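Local coordinates for DUF411 domain-containing protein (Pseudomonas aeruginosa, PDB 6WJE) that is of unknown function but carries bound copper and zinc ions, consistent with a metal-binding role, at residues I5-D10 and F28-H33; Y106-L111 and S118-Y123. All coordinates share one frame; numbering follows the deposited sequence.

Overall arrangement
From the N terminus the chain runs out along strand 4-9, climbs through helix 14-25 and returns along strand 29-34, where contact 1 closes a beta-alpha-beta unit at one border of a mixed sheet. Strands 55-59, 62-65 and 82-86 then fill the middle of that sheet. Contact 2 opens only after this, closing the short loop of the hairpin 106-112/117-123 at the other border. The two closures therefore follow in series, neither enclosing nor crossing the other. The centres of contact 1 and contact 2 lie about 22 Å apart, on opposite sides of the chain's centre. Their nearest atoms remain about 12 Å apart, so the sheet itself is what joins them.

Contact 1: I5-D10 and F28-H33; sequences IDVHRD and FKVTDH. With ZN (zinc ion), chain K; ZN (zinc ion), chain L.
Asp6 and His33 form a zinc site on one face of a parallel strand pair, the face that also carries His8 and Thr31. The Asp6 carboxylate chelates the ion through OD1 (2.1 Å) and OD2, and His33 NE2 binds the same zinc at 2.1 Å; a water is a more distant ligand. Carboxylate and imidazole planes stand 65° apart, with Asp6 OD2 at the His33 ring edge. The His8 ring lies beside this pair: His33 CB sits over its face, 3.9 Å from the centroid, and His8 NE2 gives Asp6 OD2 a weak hydrogen bond. The strands are the two arms of a beta-alpha-beta crossover through helix 14-25, zipped by five backbone hydrogen bonds from Ile5 N to Lys29 O through to Arg9 N to His33 O. On the face turned to that helix, Ile5 CG2 packs against Val30 CG2 at 3.7 Å, and Val7 CG2 meets Val30 CG1. Arg9, bent at chi2 (101°), grips Asp32 in a side-on salt bridge: NH2 meets OD2 at 2.9 Å in the guanidinium plane, while OD1, met at 3.1 Å by NE, lies 26° out of that plane. Arg9 NH1 bonds Asp10 O, fixing the group's rotation from its other end.

Contact 2: Y106-L111 and S118-Y123; sequences YQVVGL and SVLAEY
Tyr123 packs its side chain against Tyr106, starting at CB, which lies over one face of the Tyr106 ring, 3.9 Å from its centroid, in a CH-pi contact. With chi1 at -72°, CG stands beside the backbone N and comes near Tyr106 CZ and OH, so that the Tyr106 hydroxyl oxygen lies above one face of the Tyr123 ring, toward its rim. Next, CD2 makes the closest ring contact, 3.5 Å from Tyr106 CE2. The two planes are only 21° from parallel but slid apart, and the rings barely overlap. Farther out, CE2 meets Val108 CG2 at 4.0 Å, the methyl lying in plane at the ring edge. At the tip, OH is hydrogen-bonded to Asp72 OD2 of helix 70-78, which ties this end of the strand to the helix packed on the same face. Both tyrosines belong to the antiparallel hairpin of strands 106-112 and 117-123, where Tyr106 and Tyr123 form a hydrogen-bonded pair, with Tyr123 N to Tyr106 O at 2.7 Å. A classic beta bulge interrupts the ladder: Leu120 and Ala121 both face Val108, whose O accepts from Leu120 N at 2.8 Å and only weakly from Ala121 N. Val108 CG1 packs against Leu120 CB, and CG2 reaches Ala121 CB. Beyond the bulge Gly110 and Ser118 pair through two backbone bonds. On the other face of the sheet Gln107 CG touches Glu122 CG at 3.6 Å, with the amide and carboxylate planes 78° apart.

Contact 1: I5-D10 and F28-H33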
# COMPACT_ATOMS: atom_id res chain seq x y z
N ILE A 5 1.75 10.90 -3.52
CA ILE A 5 2.24 9.53 -3.43
C ILE A 5 2.71 9.08 -4.81
O ILE A 5 2.06 9.35 -5.83
CB ILE A 5 1.18 8.57 -2.84
CG1 ILE A 5 1.80 7.18 -2.66
CG2 ILE A 5 -0.05 8.53 -3.73
CD1 ILE A 5 0.99 6.22 -1.87
N ASP A 6 3.85 8.39 -4.84
CA ASP A 6 4.50 7.94 -6.06
C ASP A 6 4.30 6.44 -6.12
O ASP A 6 4.74 5.73 -5.20
CB ASP A 6 5.99 8.29 -6.03
CG ASP A 6 6.70 8.12 -7.36
OD1 ASP A 6 6.45 8.93 -8.27
OD2 ASP A 6 7.57 7.25 -7.52
N VAL A 7 3.61 5.95 -7.15
CA VAL A 7 3.26 4.54 -7.26
C VAL A 7 3.96 3.94 -8.48
O VAL A 7 3.97 4.56 -9.54
CB VAL A 7 1.73 4.36 -7.34
CG1 VAL A 7 1.36 2.88 -7.47
CG2 VAL A 7 1.11 4.91 -6.08
N HIS A 8 4.59 2.78 -8.29
CA HIS A 8 5.12 1.98 -9.39
C HIS A 8 4.28 0.71 -9.45
O HIS A 8 3.97 0.10 -8.42
CB HIS A 8 6.63 1.59 -9.22
CG HIS A 8 7.61 2.75 -9.24
ND1 HIS A 8 8.65 2.90 -10.15
CD2 HIS A 8 7.71 3.80 -8.40
CE1 HIS A 8 9.31 4.01 -9.89
NE2 HIS A 8 8.77 4.57 -8.82
N ARG A 9 3.92 0.29 -10.67
CA ARG A 9 3.11 -0.91 -10.84
C ARG A 9 3.27 -1.40 -12.27
O ARG A 9 3.73 -0.67 -13.16
CB ARG A 9 1.64 -0.68 -10.51
CG ARG A 9 1.08 0.55 -11.16
CD ARG A 9 0.31 0.16 -12.33
NE ARG A 9 -0.27 1.31 -13.01
CZ ARG A 9 -0.82 1.23 -14.22
NH1 ARG A 9 -0.83 0.06 -14.88
NH2 ARG A 9 -1.34 2.31 -14.79
N ASP A 10 2.87 -2.64 -12.48
CA ASP A 10 2.87 -3.27 -13.79
C ASP A 10 1.75 -2.73 -14.69
O ASP A 10 0.69 -2.30 -14.23
CB ASP A 10 2.76 -4.78 -13.62
CG ASP A 10 2.82 -5.54 -14.92
OD1 ASP A 10 3.94 -5.79 -15.43
OD2 ASP A 10 1.73 -5.92 -15.42
N PHE A 28 -5.61 12.45 -2.74
CA PHE A 28 -4.18 12.34 -2.94
C PHE A 28 -3.79 12.76 -4.35
O PHE A 28 -4.50 12.50 -5.33
CB PHE A 28 -3.73 10.91 -2.68
CG PHE A 28 -3.74 10.52 -1.24
CD1 PHE A 28 -4.92 10.27 -0.58
CD2 PHE A 28 -2.55 10.34 -0.57
CE1 PHE A 28 -4.92 9.89 0.75
CE2 PHE A 28 -2.54 9.95 0.76
CZ PHE A 28 -3.73 9.72 1.40
N LYS A 29 -2.63 13.39 -4.47
CA LYS A 29 -2.02 13.64 -5.77
C LYS A 29 -1.15 12.43 -6.05
O LYS A 29 -0.19 12.18 -5.32
CB LYS A 29 -1.21 14.94 -5.76
CG LYS A 29 -0.77 15.41 -7.15
CD LYS A 29 0.72 15.27 -7.40
CE LYS A 29 1.08 15.54 -8.88
NZ LYS A 29 0.67 14.44 -9.84
N VAL A 30 -1.51 11.64 -7.06
CA VAL A 30 -0.83 10.38 -7.33
C VAL A 30 -0.03 10.53 -8.62
O VAL A 30 -0.58 10.97 -9.64
CB VAL A 30 -1.83 9.21 -7.44
CG1 VAL A 30 -1.09 7.89 -7.60
CG2 VAL A 30 -2.74 9.14 -6.23
N THR A 31 1.25 10.15 -8.59
CA THR A 31 2.01 9.91 -9.82
C THR A 31 2.11 8.41 -10.06
O THR A 31 2.57 7.65 -9.19
CB THR A 31 3.40 10.55 -9.79
OG1 THR A 31 4.24 9.82 -8.90
CG2 THR A 31 3.36 12.04 -9.41
N ASP A 32 1.68 8.00 -11.25
CA ASP A 32 1.57 6.61 -11.69
C ASP A 32 2.75 6.24 -12.59
O ASP A 32 2.84 6.71 -13.72
CB ASP A 32 0.24 6.45 -12.42
CG ASP A 32 -0.07 5.04 -12.81
OD1 ASP A 32 0.76 4.15 -12.53
OD2 ASP A 32 -1.16 4.82 -13.41
N HIS A 33 3.67 5.42 -12.08
CA HIS A 33 4.78 4.91 -12.88
C HIS A 33 4.46 3.48 -13.29
O HIS A 33 4.47 2.58 -12.45
CB HIS A 33 6.09 4.89 -12.09
CG HIS A 33 6.58 6.23 -11.67
ND1 HIS A 33 6.80 7.26 -12.56
CD2 HIS A 33 6.92 6.70 -10.45
CE1 HIS A 33 7.25 8.31 -11.90
NE2 HIS A 33 7.34 7.99 -10.62
ZN ZN K . 8.44 8.73 -8.98
ZN ZN L . 4.16 -7.00 -17.08
O HOH W 1 8.95 10.86 -10.12

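Contact 2: Y106-L111 and S118-Y123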
# COMPACT_ATOMS: atom_id res chain seq x y z
N TYR A 106 -7.94 -8.66 6.72
CA TYR A 106 -6.54 -8.34 6.47
C TYR A 106 -6.08 -7.29 7.47
O TYR A 106 -6.89 -6.59 8.09
CB TYR A 106 -6.30 -7.85 5.04
CG TYR A 106 -7.01 -6.57 4.72
CD1 TYR A 106 -8.37 -6.56 4.43
CD2 TYR A 106 -6.32 -5.35 4.70
CE1 TYR A 106 -9.03 -5.39 4.12
CE2 TYR A 106 -6.98 -4.17 4.39
CZ TYR A 106 -8.33 -4.20 4.09
OH TYR A 106 -9.01 -3.04 3.78
N GLN A 107 -4.77 -7.16 7.60
CA GLN A 107 -4.17 -6.15 8.45
C GLN A 107 -3.23 -5.27 7.66
O GLN A 107 -2.61 -5.71 6.69
CB GLN A 107 -3.43 -6.77 9.65
CG GLN A 107 -4.25 -7.80 10.44
CD GLN A 107 -4.45 -9.12 9.71
OE1 GLN A 107 -5.59 -9.54 9.47
NE2 GLN A 107 -3.36 -9.77 9.34
N VAL A 108 -3.11 -4.03 8.11
CA VAL A 108 -2.03 -3.14 7.69
C VAL A 108 -0.88 -3.29 8.66
O VAL A 108 -1.01 -3.02 9.86
CB VAL A 108 -2.50 -1.69 7.62
CG1 VAL A 108 -1.38 -0.84 7.02
CG2 VAL A 108 -3.80 -1.57 6.81
N VAL A 109 0.25 -3.74 8.14
CA VAL A 109 1.41 -4.10 8.95
C VAL A 109 2.48 -3.06 8.67
O VAL A 109 2.94 -2.92 7.53
CB VAL A 109 1.92 -5.51 8.67
CG1 VAL A 109 2.87 -5.92 9.77
CG2 VAL A 109 0.78 -6.49 8.61
N GLY A 110 2.81 -2.28 9.70
CA GLY A 110 3.91 -1.35 9.60
C GLY A 110 5.22 -2.08 9.86
O GLY A 110 5.27 -3.13 10.50
N LEU A 111 6.29 -1.57 9.26
CA LEU A 111 7.63 -2.08 9.51
C LEU A 111 8.47 -1.01 10.21
O LEU A 111 8.48 0.15 9.80
CB LEU A 111 8.31 -2.52 8.21
CG LEU A 111 9.66 -3.22 8.36
CD1 LEU A 111 9.56 -4.56 9.10
CD2 LEU A 111 10.36 -3.37 7.02
N SER A 118 4.62 -4.35 13.04
CA SER A 118 3.79 -3.61 13.99
C SER A 118 2.43 -3.40 13.36
O SER A 118 2.33 -2.74 12.32
CB SER A 118 4.45 -2.26 14.33
OG SER A 118 3.71 -1.54 15.32
N VAL A 119 1.39 -3.93 13.98
CA VAL A 119 0.06 -3.88 13.37
C VAL A 119 -0.51 -2.47 13.49
O VAL A 119 -0.67 -1.96 14.61
CB VAL A 119 -0.87 -4.93 13.96
CG1 VAL A 119 -2.23 -4.84 13.32
CG2 VAL A 119 -0.27 -6.32 13.76
N LEU A 120 -0.77 -1.82 12.34
CA LEU A 120 -1.35 -0.48 12.24
C LEU A 120 -2.86 -0.46 12.28
O LEU A 120 -3.44 0.54 12.71
CB LEU A 120 -0.92 0.18 10.93
CG LEU A 120 0.35 1.03 10.99
CD1 LEU A 120 0.62 1.68 9.68
CD2 LEU A 120 0.19 2.08 12.06
N ALA A 121 -3.50 -1.49 11.76
CA ALA A 121 -4.94 -1.56 11.58
C ALA A 121 -5.31 -3.01 11.29
O ALA A 121 -4.56 -3.73 10.62
CB ALA A 121 -5.43 -0.67 10.43
N GLU A 122 -6.48 -3.41 11.75
CA GLU A 122 -6.99 -4.74 11.47
C GLU A 122 -8.38 -4.60 10.84
O GLU A 122 -9.23 -3.86 11.33
CB GLU A 122 -7.01 -5.54 12.77
CG GLU A 122 -5.61 -5.96 13.20
CD GLU A 122 -5.49 -6.44 14.65
OE1 GLU A 122 -6.48 -6.45 15.41
OE2 GLU A 122 -4.36 -6.76 15.06
N TYR A 123 -8.64 -5.37 9.80
CA TYR A 123 -9.93 -5.24 9.11
C TYR A 123 -10.66 -6.57 9.16
O TYR A 123 -10.16 -7.56 8.61
CB TYR A 123 -9.76 -4.77 7.67
CG TYR A 123 -9.37 -3.32 7.64
CD1 TYR A 123 -10.32 -2.33 7.81
CD2 TYR A 123 -8.04 -2.94 7.53
CE1 TYR A 123 -9.96 -1.01 7.83
CE2 TYR A 123 -7.68 -1.64 7.55
CZ TYR A 123 -8.65 -0.66 7.71
OH TYR A 123 -8.28 0.66 7.74